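Local coordinates for putative dioxygenase (1H-3-hydroxy-4-oxoquinaldine 2,4-dioxygenase) (Mycobacteroides abscessus subsp. abscessus, PDB 6RA3), which cleaves the ring of the Pseudomonas quinolone signal PQS with dioxygen, forming N-octanoylanthranilate and carbon monoxide, using an alpha/beta-hydrolase fold, at residues A134-G137 / I138-P141; P141-W144 / K145-R148; H175-D178 / M179-A183. All coordinates share one frame; numbering follows the deposited sequence.

Interaction 1: residues A134-G137 / I138-P141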
ATOM      1  N   ALA A 134      16.413 -28.541 -12.207  1.00 43.65           N
ATOM      2  CA  ALA A 134      15.259 -27.831 -11.654  1.00 46.64           C
ATOM      3  C   ALA A 134      14.935 -26.570 -12.446  1.00 44.47           C
ATOM      4  O   ALA A 134      13.762 -26.218 -12.577  1.00 43.45           O
ATOM      5  CB  ALA A 134      15.486 -27.478 -10.186  1.00 41.00           C
ATOM      6  N   LEU A 135      15.957 -25.880 -12.970  1.00 39.04           N
ATOM      7  CA  LEU A 135      15.734 -24.716 -13.818  1.00 42.69           C
ATOM      8  C   LEU A 135      14.874 -25.059 -15.031  1.00 46.45           C
ATOM      9  O   LEU A 135      14.218 -24.175 -15.604  1.00 38.04           O
ATOM     10  CB  LEU A 135      17.070 -24.137 -14.283  1.00 35.20           C
ATOM     11  CG  LEU A 135      18.006 -23.443 -13.283  1.00 46.93           C
ATOM     12  CD1 LEU A 135      19.274 -22.932 -13.973  1.00 44.74           C
ATOM     13  CD2 LEU A 135      17.310 -22.275 -12.561  1.00 44.57           C
ATOM     14  N   HIS A 136      14.901 -26.320 -15.467  1.00 48.48           N
ATOM     15  CA  HIS A 136      14.059 -26.789 -16.557  1.00 42.32           C
ATOM     16  C   HIS A 136      12.701 -27.245 -16.050  1.00 38.43           C
ATOM     17  O   HIS A 136      11.682 -27.022 -16.711  1.00 40.83           O
ATOM     18  CB  HIS A 136      14.771 -27.926 -17.304  1.00 47.65           C
ATOM     19  CG  HIS A 136      16.007 -27.488 -18.030  1.00 47.61           C
ATOM     20  ND1 HIS A 136      17.025 -28.356 -18.367  1.00 63.27           N
ATOM     21  CD2 HIS A 136      16.390 -26.270 -18.477  1.00 44.25           C
ATOM     22  CE1 HIS A 136      17.980 -27.690 -18.995  1.00 61.62           C
ATOM     23  NE2 HIS A 136      17.618 -26.422 -19.074  1.00 52.66           N
ATOM     24  N   GLY A 137      12.663 -27.855 -14.867  1.00 39.79           N
ATOM     25  CA  GLY A 137      11.395 -28.289 -14.309  1.00 43.04           C
ATOM     26  C   GLY A 137      10.433 -27.136 -14.074  1.00 40.32           C
ATOM     27  O   GLY A 137       9.223 -27.285 -14.235  1.00 41.19           O
ATOM     28  N   ILE A 138      10.955 -25.972 -13.679  1.00 44.03           N
ATOM     29  CA  ILE A 138      10.074 -24.819 -13.482  1.00 48.12           C
ATOM     30  C   ILE A 138       9.684 -24.148 -14.789  1.00 44.41           C
ATOM     31  O   ILE A 138       8.801 -23.277 -14.781  1.00 39.82           O
ATOM     32  CB  ILE A 138      10.687 -23.774 -12.529  1.00 44.40           C
ATOM     33  CG1 ILE A 138      11.983 -23.206 -13.101  1.00 32.75           C
ATOM     34  CG2 ILE A 138      10.841 -24.388 -11.134  1.00 42.95           C
ATOM     35  CD1 ILE A 138      12.819 -22.416 -12.089  1.00 39.10           C
ATOM     36  N   GLN A 139      10.289 -24.544 -15.913  1.00 44.87           N
ATOM     37  CA  GLN A 139       9.814 -24.148 -17.237  1.00 41.26           C
ATOM     38  C   GLN A 139       8.783 -25.110 -17.808  1.00 36.33           C
ATOM     39  O   GLN A 139       8.381 -24.947 -18.967  1.00 35.73           O
ATOM     40  CB  GLN A 139      10.980 -24.032 -18.216  1.00 42.05           C
ATOM     41  CG  GLN A 139      12.028 -23.033 -17.814  1.00 37.20           C
ATOM     42  CD  GLN A 139      13.179 -23.094 -18.747  1.00 39.77           C
ATOM     43  OE1 GLN A 139      12.993 -23.085 -19.969  1.00 34.46           O
ATOM     44  NE2 GLN A 139      14.378 -23.203 -18.199  1.00 34.74           N
ATOM     45  N   ASP A 140       8.338 -26.080 -17.017  1.00 34.84           N
ATOM     46  CA  ASP A 140       7.394 -27.089 -17.460  1.00 41.00           C
ATOM     47  C   ASP A 140       5.992 -26.712 -17.000  1.00 39.61           C
ATOM     48  O   ASP A 140       5.733 -26.708 -15.785  1.00 36.32           O
ATOM     49  CB  ASP A 140       7.786 -28.465 -16.908  1.00 42.04           C
ATOM     50  CG  ASP A 140       6.830 -29.589 -17.356  1.00 48.50           C
ATOM     51  OD1 ASP A 140       5.765 -29.293 -17.935  1.00 49.27           O
ATOM     52  OD2 ASP A 140       7.145 -30.774 -17.123  1.00 50.85           O
ATOM     53  N   PRO A 141       5.060 -26.422 -17.915  1.00 43.10           N
ATOM     54  CA  PRO A 141       3.730 -25.963 -17.487  1.00 41.46           C
ATOM     55  C   PRO A 141       3.015 -26.909 -16.538  1.00 49.96           C
ATOM     56  O   PRO A 141       2.199 -26.445 -15.725  1.00 49.36           O
ATOM     57  CB  PRO A 141       2.971 -25.838 -18.815  1.00 45.39           C
ATOM     58  CG  PRO A 141       4.005 -25.614 -19.832  1.00 41.49           C
ATOM     59  CD  PRO A 141       5.197 -26.395 -19.384  1.00 42.85           C
TER

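Interaction 2: residues P141-W144 / K145-R148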
ATOM      1  N   PRO A 141       5.060 -26.422 -17.915  1.00 43.10           N
ATOM      2  CA  PRO A 141       3.730 -25.963 -17.487  1.00 41.46           C
ATOM      3  C   PRO A 141       3.015 -26.909 -16.538  1.00 49.96           C
ATOM      4  O   PRO A 141       2.199 -26.445 -15.725  1.00 49.36           O
ATOM      5  CB  PRO A 141       2.971 -25.838 -18.815  1.00 45.39           C
ATOM      6  CG  PRO A 141       4.005 -25.614 -19.832  1.00 41.49           C
ATOM      7  CD  PRO A 141       5.197 -26.395 -19.384  1.00 42.85           C
ATOM      8  N   GLU A 142       3.292 -28.220 -16.613  1.00 48.39           N
ATOM      9  CA  GLU A 142       2.591 -29.203 -15.791  1.00 51.78           C
ATOM     10  C   GLU A 142       3.291 -29.521 -14.473  1.00 47.84           C
ATOM     11  O   GLU A 142       2.668 -30.127 -13.597  1.00 51.28           O
ATOM     12  CB  GLU A 142       2.383 -30.511 -16.579  1.00 50.40           C
ATOM     13  CG  GLU A 142       1.483 -30.359 -17.792  1.00 69.57           C
ATOM     14  CD  GLU A 142       2.252 -29.995 -19.059  1.00 92.55           C
ATOM     15  OE1 GLU A 142       3.323 -30.597 -19.310  1.00 92.97           O
ATOM     16  OE2 GLU A 142       1.783 -29.103 -19.804  1.00 93.86           O
ATOM     17  N   ARG A 143       4.554 -29.139 -14.296  1.00 47.67           N
ATOM     18  CA  ARG A 143       5.293 -29.524 -13.097  1.00 47.71           C
ATOM     19  C   ARG A 143       6.066 -28.368 -12.467  1.00 49.88           C
ATOM     20  O   ARG A 143       6.818 -28.589 -11.508  1.00 42.33           O
ATOM     21  CB  ARG A 143       6.241 -30.683 -13.426  1.00 59.43           C
ATOM     22  CG  ARG A 143       5.537 -32.043 -13.393  1.00 59.93           C
ATOM     23  CD  ARG A 143       6.421 -33.190 -13.880  1.00 59.95           C
ATOM     24  NE  ARG A 143       6.680 -33.080 -15.314  1.00 69.88           N
ATOM     25  CZ  ARG A 143       5.821 -33.440 -16.271  1.00 72.37           C
ATOM     26  NH1 ARG A 143       4.630 -33.941 -15.960  1.00 71.68           N
ATOM     27  NH2 ARG A 143       6.152 -33.290 -17.548  1.00 73.22           N
ATOM     28  N   TRP A 144       5.867 -27.134 -12.930  1.00 43.52           N
ATOM     29  CA  TRP A 144       6.661 -26.033 -12.398  1.00 47.63           C
ATOM     30  C   TRP A 144       6.479 -25.895 -10.887  1.00 40.10           C
ATOM     31  O   TRP A 144       7.440 -25.600 -10.170  1.00 42.92           O
ATOM     32  CB  TRP A 144       6.304 -24.731 -13.118  1.00 43.60           C
ATOM     33  CG  TRP A 144       4.968 -24.177 -12.718  1.00 46.59           C
ATOM     34  CD1 TRP A 144       3.765 -24.412 -13.316  1.00 42.92           C
ATOM     35  CD2 TRP A 144       4.705 -23.299 -11.611  1.00 50.32           C
ATOM     36  NE1 TRP A 144       2.769 -23.733 -12.653  1.00 48.18           N
ATOM     37  CE2 TRP A 144       3.320 -23.037 -11.607  1.00 50.24           C
ATOM     38  CE3 TRP A 144       5.510 -22.705 -10.629  1.00 53.65           C
ATOM     39  CZ2 TRP A 144       2.714 -22.207 -10.651  1.00 50.44           C
ATOM     40  CZ3 TRP A 144       4.913 -21.871  -9.686  1.00 51.33           C
ATOM     41  CH2 TRP A 144       3.521 -21.640  -9.702  1.00 55.12           C
ATOM     42  N   LYS A 145       5.271 -26.135 -10.378  1.00 37.62           N
ATOM     43  CA  LYS A 145       5.066 -26.082  -8.934  1.00 46.79           C
ATOM     44  C   LYS A 145       5.922 -27.127  -8.227  1.00 50.58           C
ATOM     45  O   LYS A 145       6.443 -26.877  -7.131  1.00 50.70           O
ATOM     46  CB  LYS A 145       3.590 -26.294  -8.583  1.00 46.80           C
ATOM     47  CG  LYS A 145       2.653 -25.233  -9.111  1.00 46.52           C
ATOM     48  CD  LYS A 145       1.200 -25.530  -8.754  1.00 49.08           C
ATOM     49  CE  LYS A 145       0.257 -24.500  -9.409  1.00 54.92           C
ATOM     50  NZ  LYS A 145      -1.073 -24.330  -8.699  1.00 51.63           N
ATOM     51  N   GLU A 146       6.069 -28.307  -8.837  1.00 48.81           N
ATOM     52  CA  GLU A 146       6.958 -29.324  -8.286  1.00 49.67           C
ATOM     53  C   GLU A 146       8.375 -28.788  -8.171  1.00 46.60           C
ATOM     54  O   GLU A 146       8.995 -28.857  -7.105  1.00 50.03           O
ATOM     55  CB  GLU A 146       6.940 -30.583  -9.156  1.00 58.17           C
ATOM     56  CG  GLU A 146       5.659 -31.401  -9.075  1.00 64.47           C
ATOM     57  CD  GLU A 146       5.757 -32.720  -9.864  1.00 78.24           C
ATOM     58  OE1 GLU A 146       6.855 -33.324  -9.905  1.00 75.78           O
ATOM     59  OE2 GLU A 146       4.736 -33.146 -10.449  1.00 64.18           O
ATOM     60  N   GLY A 147       8.903 -28.244  -9.265  1.00 44.33           N
ATOM     61  CA  GLY A 147      10.232 -27.666  -9.225  1.00 48.88           C
ATOM     62  C   GLY A 147      10.361 -26.575  -8.180  1.00 56.37           C
ATOM     63  O   GLY A 147      11.399 -26.452  -7.526  1.00 66.23           O
ATOM     64  N   ARG A 148       9.306 -25.768  -8.001  1.00 52.85           N
ATOM     65  CA  ARG A 148       9.376 -24.674  -7.033  1.00 51.44           C
ATOM     66  C   ARG A 148       9.445 -25.202  -5.602  1.00 57.14           C
ATOM     67  O   ARG A 148      10.316 -24.789  -4.825  1.00 54.99           O
ATOM     68  CB  ARG A 148       8.179 -23.738  -7.191  1.00 51.62           C
ATOM     69  CG  ARG A 148       8.243 -22.521  -6.274  1.00 53.83           C
ATOM     70  CD  ARG A 148       6.919 -21.812  -6.183  1.00 62.31           C
ATOM     71  NE  ARG A 148       5.864 -22.729  -5.762  1.00 65.44           N
ATOM     72  CZ  ARG A 148       4.590 -22.389  -5.592  1.00 66.97           C
ATOM     73  NH1 ARG A 148       4.184 -21.136  -5.797  1.00 63.30           N
ATOM     74  NH2 ARG A 148       3.730 -23.317  -5.211  1.00 59.23           N
TER

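Interaction 3: residues H175-D178 / M179-A183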
ATOM      1  N   HIS A 175       2.806 -14.941  -7.911  1.00 31.42           N
ATOM      2  CA  HIS A 175       3.603 -15.274  -9.074  1.00 31.82           C
ATOM      3  C   HIS A 175       3.227 -16.695  -9.477  1.00 33.47           C
ATOM      4  O   HIS A 175       2.688 -17.454  -8.670  1.00 30.36           O
ATOM      5  CB  HIS A 175       5.103 -15.156  -8.781  1.00 28.08           C
ATOM      6  CG  HIS A 175       5.602 -13.752  -8.687  1.00 26.49           C
ATOM      7  ND1 HIS A 175       5.502 -12.846  -9.724  1.00 25.80           N
ATOM      8  CD2 HIS A 175       6.213 -13.097  -7.672  1.00 26.71           C
ATOM      9  CE1 HIS A 175       6.025 -11.691  -9.345  1.00 30.03           C
ATOM     10  NE2 HIS A 175       6.475 -11.825  -8.110  1.00 25.27           N
ATOM     11  N   GLY A 176       3.480 -17.045 -10.726  1.00 29.43           N
ATOM     12  CA  GLY A 176       3.100 -18.352 -11.230  1.00 41.33           C
ATOM     13  C   GLY A 176       4.067 -18.860 -12.264  1.00 39.13           C
ATOM     14  O   GLY A 176       5.267 -18.566 -12.223  1.00 33.64           O
ATOM     15  N   PHE A 177       3.533 -19.632 -13.209  1.00 39.52           N
ATOM     16  CA  PHE A 177       4.383 -20.289 -14.192  1.00 33.97           C
ATOM     17  C   PHE A 177       5.167 -19.275 -15.009  1.00 32.60           C
ATOM     18  O   PHE A 177       6.376 -19.442 -15.216  1.00 24.63           O
ATOM     19  CB  PHE A 177       3.546 -21.186 -15.105  1.00 38.69           C
ATOM     20  CG  PHE A 177       4.304 -21.681 -16.298  1.00 39.99           C
ATOM     21  CD1 PHE A 177       5.251 -22.673 -16.156  1.00 38.20           C
ATOM     22  CD2 PHE A 177       4.105 -21.117 -17.548  1.00 36.06           C
ATOM     23  CE1 PHE A 177       5.975 -23.129 -17.258  1.00 37.41           C
ATOM     24  CE2 PHE A 177       4.808 -21.562 -18.643  1.00 41.43           C
ATOM     25  CZ  PHE A 177       5.749 -22.573 -18.500  1.00 41.00           C
ATOM     26  N   ASP A 178       4.521 -18.180 -15.434  1.00 28.19           N
ATOM     27  CA  ASP A 178       5.227 -17.196 -16.258  1.00 32.25           C
ATOM     28  C   ASP A 178       6.551 -16.736 -15.621  1.00 29.00           C
ATOM     29  O   ASP A 178       7.598 -16.691 -16.278  1.00 27.01           O
ATOM     30  CB  ASP A 178       4.319 -15.995 -16.527  1.00 32.88           C
ATOM     31  CG  ASP A 178       5.061 -14.829 -17.163  1.00 30.86           C
ATOM     32  OD1 ASP A 178       5.269 -14.853 -18.390  1.00 33.72           O
ATOM     33  OD2 ASP A 178       5.433 -13.861 -16.444  1.00 35.01           O
ATOM     34  N   MET A 179       6.522 -16.355 -14.355  1.00 28.05           N
ATOM     35  CA  MET A 179       7.720 -15.765 -13.772  1.00 26.57           C
ATOM     36  C   MET A 179       8.715 -16.844 -13.372  1.00 28.37           C
ATOM     37  O   MET A 179       9.924 -16.652 -13.516  1.00 26.76           O
ATOM     38  CB  MET A 179       7.373 -14.891 -12.553  1.00 31.00           C
ATOM     39  CG  MET A 179       8.544 -13.948 -12.123  1.00 25.10           C
ATOM     40  SD  MET A 179       9.035 -12.791 -13.341  1.00 30.59           S
ATOM     41  CE  MET A 179       7.733 -11.529 -13.223  1.00 36.68           C
ATOM     42  N   TRP A 180       8.223 -17.970 -12.861  1.00 25.68           N
ATOM     43  CA  TRP A 180       9.109 -19.076 -12.513  1.00 33.62           C
ATOM     44  C   TRP A 180       9.771 -19.691 -13.744  1.00 36.38           C
ATOM     45  O   TRP A 180      10.961 -20.026 -13.709  1.00 34.20           O
ATOM     46  CB  TRP A 180       8.327 -20.112 -11.726  1.00 39.39           C
ATOM     47  CG  TRP A 180       8.214 -19.688 -10.330  1.00 44.93           C
ATOM     48  CD1 TRP A 180       7.181 -19.012  -9.750  1.00 46.00           C
ATOM     49  CD2 TRP A 180       9.205 -19.862  -9.316  1.00 53.68           C
ATOM     50  NE1 TRP A 180       7.461 -18.769  -8.427  1.00 48.13           N
ATOM     51  CE2 TRP A 180       8.701 -19.280  -8.136  1.00 57.14           C
ATOM     52  CE3 TRP A 180      10.473 -20.459  -9.292  1.00 50.64           C
ATOM     53  CZ2 TRP A 180       9.420 -19.279  -6.943  1.00 54.79           C
ATOM     54  CZ3 TRP A 180      11.182 -20.458  -8.110  1.00 56.77           C
ATOM     55  CH2 TRP A 180      10.655 -19.869  -6.949  1.00 52.58           C
ATOM     56  N   ALA A 181       9.025 -19.859 -14.839  1.00 32.66           N
ATOM     57  CA  ALA A 181       9.649 -20.288 -16.088  1.00 35.75           C
ATOM     58  C   ALA A 181      10.709 -19.288 -16.527  1.00 30.88           C
ATOM     59  O   ALA A 181      11.815 -19.677 -16.922  1.00 31.44           O
ATOM     60  CB  ALA A 181       8.588 -20.498 -17.187  1.00 33.37           C
ATOM     61  N   ARG A 182      10.421 -17.993 -16.432  1.00 27.55           N
ATOM     62  CA  ARG A 182      11.391 -16.995 -16.893  1.00 32.15           C
ATOM     63  C   ARG A 182      12.663 -17.024 -16.051  1.00 33.23           C
ATOM     64  O   ARG A 182      13.772 -16.869 -16.581  1.00 27.98           O
ATOM     65  CB  ARG A 182      10.787 -15.586 -16.864  1.00 30.04           C
ATOM     66  CG  ARG A 182      11.786 -14.451 -17.137  1.00 33.60           C
ATOM     67  CD  ARG A 182      11.063 -13.111 -17.251  1.00 37.18           C
ATOM     68  NE  ARG A 182       9.986 -13.213 -18.228  1.00 35.61           N
ATOM     69  CZ  ARG A 182       8.686 -13.271 -17.954  1.00 36.85           C
ATOM     70  NH1 ARG A 182       8.233 -13.206 -16.695  1.00 32.43           N
ATOM     71  NH2 ARG A 182       7.824 -13.407 -18.965  1.00 34.60           N
ATOM     72  N   ALA A 183      12.513 -17.190 -14.734  1.00 33.50           N
ATOM     73  CA  ALA A 183      13.668 -17.339 -13.856  1.00 34.54           C
ATOM     74  C   ALA A 183      14.532 -18.507 -14.315  1.00 35.47           C
ATOM     75  O   ALA A 183      15.755 -18.378 -14.436  1.00 32.06           O
ATOM     76  CB  ALA A 183      13.204 -17.553 -12.418  1.00 29.88           C
TER
HETATM   77  O   HOH W   1       3.951 -15.467 -13.109  1.00 23.81           O

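Interaction 1: residues A134-G137 / I138-P141
Ala134 and Ile138 make the last regular i to i+4 bond of helix 129-137. Ile138 N reaches Ala134 O at 3.0 Å with an N-H...O angle of 157°, the donor standing almost straight beyond the carbonyl. Ile138 CG1 also lies 3.5 Å from Leu135 O, because its first torsion (chi1 62°) sets this branch between the backbone N and the carbonyl carbon, back against the helix end.

Gln139 N lies 4.0 Å from Leu135 O, too far to bond, and a side-chain amide takes its place: Gln139 NE2 donates to Leu135 O at 2.8 Å, from above the carbonyl plane. The glutamine gets there with its chain extended beyond CG. Its amide also passes the edge of the His136 ring, where NE2 is near the ring plane and 3.7 Å from His136 CD2; the two planes stand 77° apart. His136 NE2 is hydrogen-bonded to Asp188 OD2 on helix 177-194.

His136 O accepts Gln139 N at 3.0 Å, an i to i+3 bond of the kind that often ends a helix. Gly137 then opens a type I beta turn ending at Asp140, closed by Asp140 N to Gly137 O at 3.2 Å. The Asp140 carboxylate points elsewhere, to Arg143 and to the backbone N of Glu142.

The Leu135 side chain lies about 6 Å from that of His97, the substrate-binding residue, so the helix end is near the pocket. This end and its turn pack against helix 177-194, where Leu135 touches Ile187 and Gln139 touches Arg185, while the chain runs on toward helix 144-156.

Interaction 2: residues P141-W144 / K145-R148
Arg148 N donates to Trp144 O at 2.9 Å, and Gly147 N donates to Arg143 O at 3.1 Å, the latter donor nearly in line with the carbonyl. Arg143 is the N-cap residue, and its bond starts the hydrogen bonding of helix 144-156.

The side chains of Arg143 and Glu146 run side by side, but the contact is made by the aliphatic part of the arginine: Glu146 OE2 approaches Arg143 CG at 3.2 Å. The charged ends do not pair, for Arg143 NE stays 5.2 Å from Glu146 OE2, and the guanidinium turns back to a salt bridge with Asp140.

Trp144 carries most of the packing. Its chi1 of 73° places CG between the backbone N and the carbonyl carbon, which folds the indole back beneath the first turn and brings one face under Lys145. Lys145 CG sits over that face, 3.5 Å from the centroid of the six-membered ring and 18° off its normal, a CH-pi contact. The lysine chain then continues extended across the ring, with Lys145 CE 3.6 Å from Trp144 CZ2. Farther along, the indole presents CZ3 to one face of the Arg148 guanidinium, and the two planes are 68° apart. The indole also meets the rings of Trp180 and Phe177, at the start of helix 177-194.

The nitrogen ends of Trp144 and Lys145 leave together. Stacked in this way, the two side chains direct an N-H, from Trp144 NE1, to the carboxylate and an ammonium, Lys145 NZ, to the backbone O of the same Glu86 of the second subunit, which probably helps join the two subunits here.

Interaction 3: residues H175-D178 / M179-A183
Asp178 and Arg182, one helical turn apart, form a salt bridge in which the guanidinium meets the carboxylate end-on. Arg182 NH1 donates to Asp178 OD2 at 2.9 Å, and Arg182 NH2 donates to Asp178 OD1 at 3.0 Å. The grip is twisted: the two planes are 58° apart, OD1 being met on its syn side but OD2 from above the carboxylate plane. Asp178 has CG anti to its backbone N (chi1 170°), and Arg182, likewise anti at chi1, bends at chi3 to turn its end back toward the acid. Arg182 NH1 has a weak additional bond to Met179 SD. Arg182 NE forms a second salt bridge, with Asp68, so the guanidinium lies between two acids.

Backbone bonds set up the helix start. Gly176 is the N-cap residue, and Trp180 N donates to Gly176 O at 3.1 Å, N-H...O angle 170°. Ala181 N to Phe177 O, at 2.7 Å, and Arg182 N to Asp178 O continue the i to i+4 pattern. A water accepts from both Gly176 N and Met179 N, joining the cap to the first turn.

Apolar packing pairs Phe177 with Ala181, whose CB lies over one face of the Phe177 ring, 3.9 Å from the centroid, a CH-pi contact offset toward the rim. Two van der Waals contacts add to it: His175 ND1 comes within 4.0 Å of Met179 CB, and Gly176 O lies at the edge of the Trp180 indole, 3.2 Å from Trp180 CD1.

The Trp180 side chain is about 9 Å from those of His246, the proton donor/acceptor, and substrate-binding His97, near the site without evidence of belonging to it. This N-terminal end of helix 177-194 faces helix 144-156, the rings of Phe177 and Trp180 both meeting Trp144, while His175 and Met179 pack on His59 in a loop.

Overall arrangement
From the N terminus, interaction 1 ends helix 129-137 and turns the chain, interaction 2 begins helix 144-156 from the shared Pro141, and interaction 3 comes later, at the start of helix 177-194. The three are local and successive; none nests in or crosses another. Interactions 1 and 2 span two consecutive helices joined by a short loop, Ile138 CG2 packing on the backbone of Gly147 and Arg148. Helix 177-194 lies against both: Ile138 and Gln139 meet backbone oxygens of Trp180 and Ala181, Pro141 meets Phe177, and Arg148 CG lies 3.5 Å from Trp180 CZ2. Together they join three helices lying between sheet strands 116-120 and 209-214 in sequence.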